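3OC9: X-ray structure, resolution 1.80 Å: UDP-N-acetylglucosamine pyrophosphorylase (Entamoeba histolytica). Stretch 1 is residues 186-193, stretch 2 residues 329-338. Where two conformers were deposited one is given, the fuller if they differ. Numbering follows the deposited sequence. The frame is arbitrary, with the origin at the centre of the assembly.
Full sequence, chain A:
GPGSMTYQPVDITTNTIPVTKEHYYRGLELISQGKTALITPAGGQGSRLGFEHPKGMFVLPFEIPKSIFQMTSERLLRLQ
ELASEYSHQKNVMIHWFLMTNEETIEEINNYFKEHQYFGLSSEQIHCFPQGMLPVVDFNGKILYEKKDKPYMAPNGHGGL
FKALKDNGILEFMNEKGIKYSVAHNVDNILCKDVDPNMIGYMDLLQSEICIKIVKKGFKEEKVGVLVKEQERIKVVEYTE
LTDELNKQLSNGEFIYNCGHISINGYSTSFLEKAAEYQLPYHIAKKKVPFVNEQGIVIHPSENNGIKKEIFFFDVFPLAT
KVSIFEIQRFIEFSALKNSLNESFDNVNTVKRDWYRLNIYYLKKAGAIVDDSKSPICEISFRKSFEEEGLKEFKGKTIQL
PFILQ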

# COMPACT_ATOMS: atom_id res chain seq x y z
N VAL A 186 -0.01 3.76 -2.10
CA VAL A 186 -1.14 4.17 -2.97
C VAL A 186 -1.06 3.62 -4.43
O VAL A 186 -2.07 3.58 -5.14
CB VAL A 186 -1.29 5.73 -2.94
CG1 VAL A 186 -0.22 6.42 -3.77
CG2 VAL A 186 -2.70 6.15 -3.38
N ASP A 187 0.11 3.13 -4.83
CA ASP A 187 0.36 2.78 -6.24
C ASP A 187 -0.13 1.37 -6.65
O ASP A 187 -0.26 1.09 -7.85
CB ASP A 187 1.87 2.93 -6.56
CG ASP A 187 2.37 4.38 -6.44
OD1 ASP A 187 1.55 5.31 -6.31
OD2 ASP A 187 3.60 4.59 -6.48
N ASN A 188 -0.37 0.48 -5.68
CA ASN A 188 -0.79 -0.93 -6.01
C ASN A 188 -2.31 -1.12 -6.14
O ASN A 188 -3.03 -1.23 -5.15
CB ASN A 188 -0.19 -1.93 -5.00
CG ASN A 188 -0.48 -3.41 -5.33
OD1 ASN A 188 -1.20 -3.77 -6.29
ND2 ASN A 188 0.10 -4.30 -4.51
N ILE A 189 -2.80 -1.17 -7.39
CA ILE A 189 -4.24 -1.16 -7.69
C ILE A 189 -4.96 -2.45 -7.18
O ILE A 189 -6.15 -2.41 -6.81
CB ILE A 189 -4.46 -0.94 -9.24
CG1 ILE A 189 -3.69 0.31 -9.75
CG2 ILE A 189 -5.95 -0.92 -9.63
CD1 ILE A 189 -3.94 1.64 -8.97
N LEU A 190 -4.24 -3.56 -7.14
CA LEU A 190 -4.83 -4.85 -6.70
C LEU A 190 -4.83 -5.12 -5.19
O LEU A 190 -5.31 -6.18 -4.76
CB LEU A 190 -4.19 -6.03 -7.46
CG LEU A 190 -4.32 -5.98 -9.00
CD1 LEU A 190 -3.63 -7.16 -9.67
CD2 LEU A 190 -5.78 -5.93 -9.44
N CYS A 191 -4.31 -4.18 -4.39
CA CYS A 191 -4.24 -4.38 -2.92
C CYS A 191 -5.58 -4.79 -2.27
O CYS A 191 -6.64 -4.18 -2.56
CB CYS A 191 -3.63 -3.15 -2.23
SG CYS A 191 -3.31 -3.35 -0.45
N LYS A 192 -5.55 -5.81 -1.40
CA LYS A 192 -6.79 -6.26 -0.72
C LYS A 192 -7.20 -5.38 0.51
O LYS A 192 -8.21 -5.65 1.15
CB LYS A 192 -6.70 -7.77 -0.32
CG LYS A 192 -6.77 -8.79 -1.51
CD LYS A 192 -6.64 -10.24 -0.94
CE LYS A 192 -6.80 -11.33 -2.03
NZ LYS A 192 -6.71 -12.73 -1.41
N ASP A 193 -6.43 -4.34 0.83
CA ASP A 193 -6.80 -3.43 1.95
C ASP A 193 -6.85 -4.21 3.28
O ASP A 193 -5.87 -4.90 3.58
CB ASP A 193 -8.07 -2.60 1.60
CG ASP A 193 -7.84 -1.66 0.39
OD1 ASP A 193 -6.75 -1.08 0.28
OD2 ASP A 193 -8.74 -1.50 -0.47
N ARG A 329 1.87 -12.78 -7.20
CA ARG A 329 1.85 -11.51 -7.95
C ARG A 329 0.54 -11.41 -8.74
O ARG A 329 -0.03 -10.33 -8.88
CB ARG A 329 3.07 -11.37 -8.91
CG ARG A 329 4.45 -11.41 -8.19
CD ARG A 329 5.65 -11.39 -9.18
NE ARG A 329 6.91 -11.75 -8.50
CZ ARG A 329 7.93 -10.92 -8.29
NH1 ARG A 329 7.88 -9.66 -8.71
NH2 ARG A 329 9.01 -11.37 -7.66
N PHE A 330 0.06 -12.55 -9.26
CA PHE A 330 -1.14 -12.56 -10.12
C PHE A 330 -2.41 -12.10 -9.36
O PHE A 330 -3.36 -11.55 -9.95
CB PHE A 330 -1.28 -13.96 -10.76
CG PHE A 330 -2.52 -14.15 -11.59
CD1 PHE A 330 -2.49 -13.93 -12.97
CD2 PHE A 330 -3.71 -14.59 -11.01
CE1 PHE A 330 -3.63 -14.11 -13.76
CE2 PHE A 330 -4.86 -14.77 -11.79
CZ PHE A 330 -4.82 -14.53 -13.17
N ILE A 331 -2.40 -12.31 -8.05
CA ILE A 331 -3.54 -11.99 -7.18
C ILE A 331 -3.45 -10.56 -6.57
O ILE A 331 -4.46 -9.83 -6.53
CB ILE A 331 -3.66 -13.04 -6.01
CG1 ILE A 331 -3.78 -14.49 -6.54
CG2 ILE A 331 -4.76 -12.66 -4.98
CD1 ILE A 331 -5.15 -14.88 -7.14
N GLU A 332 -2.27 -10.15 -6.09
CA GLU A 332 -2.19 -8.90 -5.27
C GLU A 332 -0.98 -7.98 -5.57
O GLU A 332 -0.56 -7.21 -4.68
CB GLU A 332 -2.33 -9.20 -3.75
CG GLU A 332 -2.86 -8.01 -2.88
CD GLU A 332 -2.92 -8.24 -1.35
OE1 GLU A 332 -3.24 -7.26 -0.62
OE2 GLU A 332 -2.63 -9.36 -0.86
N PHE A 333 -0.44 -7.99 -6.80
CA PHE A 333 0.62 -6.98 -7.16
C PHE A 333 0.61 -6.48 -8.63
O PHE A 333 1.10 -7.16 -9.52
CB PHE A 333 2.04 -7.47 -6.79
CG PHE A 333 3.11 -6.40 -6.95
CD1 PHE A 333 3.32 -5.44 -5.96
CD2 PHE A 333 3.89 -6.34 -8.12
CE1 PHE A 333 4.29 -4.44 -6.12
CE2 PHE A 333 4.86 -5.33 -8.30
CZ PHE A 333 5.06 -4.39 -7.30
N SER A 334 0.08 -5.27 -8.86
CA SER A 334 0.24 -4.57 -10.17
C SER A 334 0.27 -3.06 -9.94
O SER A 334 -0.76 -2.47 -9.59
CB SER A 334 -0.89 -4.96 -11.16
OG SER A 334 -0.63 -4.46 -12.48
N ALA A 335 1.45 -2.43 -10.09
CA ALA A 335 1.65 -1.02 -9.68
C ALA A 335 1.46 -0.01 -10.82
O ALA A 335 1.79 -0.32 -11.96
CB ALA A 335 3.00 -0.83 -9.05
N LEU A 336 0.97 1.18 -10.48
CA LEU A 336 0.90 2.32 -11.44
C LEU A 336 1.92 3.40 -11.08
O LEU A 336 1.76 4.10 -10.06
CB LEU A 336 -0.51 2.93 -11.49
CG LEU A 336 -0.69 4.18 -12.39
CD1 LEU A 336 -0.41 3.86 -13.87
CD2 LEU A 336 -2.08 4.85 -12.23
N LYS A 337 2.96 3.53 -11.91
CA LYS A 337 4.10 4.43 -11.63
C LYS A 337 4.50 5.37 -12.79
O LYS A 337 5.01 6.47 -12.54
CB LYS A 337 5.32 3.63 -11.17
CG LYS A 337 5.14 3.01 -9.79
CD LYS A 337 6.29 2.10 -9.40
CE LYS A 337 6.35 1.94 -7.89
NZ LYS A 337 6.80 3.21 -7.24
N ASN A 338 4.28 4.92 -14.03
CA ASN A 338 4.77 5.61 -15.24
C ASN A 338 3.67 5.99 -16.24
O ASN A 338 2.58 5.39 -16.27
CB ASN A 338 5.82 4.73 -15.96
CG ASN A 338 6.98 4.31 -15.08
OD1 ASN A 338 7.64 5.14 -14.43
ND2 ASN A 338 7.26 3.00 -15.06
O HOH W 1 -6.80 -8.57 -5.54
O HOH W 2 -3.95 -6.67 2.14

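Two segments far apart in sequence meet here along their backbones, burying 627 Å² between them. Stretch 1 has no regular helix or strand; stretch 2 begins as a helix and continues as a largely extended loop. They run antiparallel: Asp-187 lies beside Leu-336, Asn-188 beside Ala-335, and Leu-190 beside Glu-332. A single beta bridge joins Asn-188 to Ala-335, whose CA atoms are 4.4 Å apart.

Val-186 lies out of reach, so the contact begins at Asp-187. Asp-187 O accepts a hydrogen bond from Leu-336 N at 2.9 Å, and Ala-335 CA approaches that oxygen at 3.4 Å in a CA-H...O contact. The side chain points toward stretch 2, where Asp-187 OD2 forms a salt bridge with Lys-337 NZ at 3.6 Å. A long lysine suits this place, since its CA-to-CB bond points sideways and its flexible chain brings the charge back to the carboxylate.

Asn-188 uses both halves of its amide. Asn-188 ND2 donates to Glu-332 O at 3.0 Å, while Asn-188 OD1 accepts from Ser-334 N at 3.2 Å, so one side chain satisfies two backbone groups of stretch 2. Asn-188 OD1 also accepts from Leu-190 N at 3.2 Å. An amide, carrying donor and acceptor together, matches these complementary demands.

A type I turn from Asn-188 to Cys-191 then bends the chain, closed by Cys-191 N donating to Asn-188 O at 3.3 Å. Within it, Ile-189 N donates to Ser-334 O at 3.3 Å, completing the bridge on the other side of Asn-188 from the Asp-187 bond. The buried Ile-189 side chain makes a looser apolar contact, its CD1 lying 4.4 Å from Leu-336 CB.

Leu-190 points toward stretch 2 and fills space with branched hydrocarbon: its CD1 lies 3.8 Å from Ser-334 CB, and its CB 3.9 Å from Ile-331 O. One water donates both to Leu-190 O at 2.9 Å and to Ile-331 O at 2.8 Å, linking two carbonyls that could not bond directly.

Cys-191 points away, and its SG accepts from Asp-193 N at 3.5 Å. Lys-192 N donates to Glu-332 OE1 at 2.8 Å. The extended glutamate side chain carries its carboxylate to this backbone amide, and a second water donates to Glu-332 OE1 at 2.9 Å and to Asp-193 O at 3.0 Å. The aliphatic part of Lys-192 serves as a nonpolar surface, with CE 3.8 Å from Ile-331 CG2, while its amine is hydrogen-bonded elsewhere in the structure.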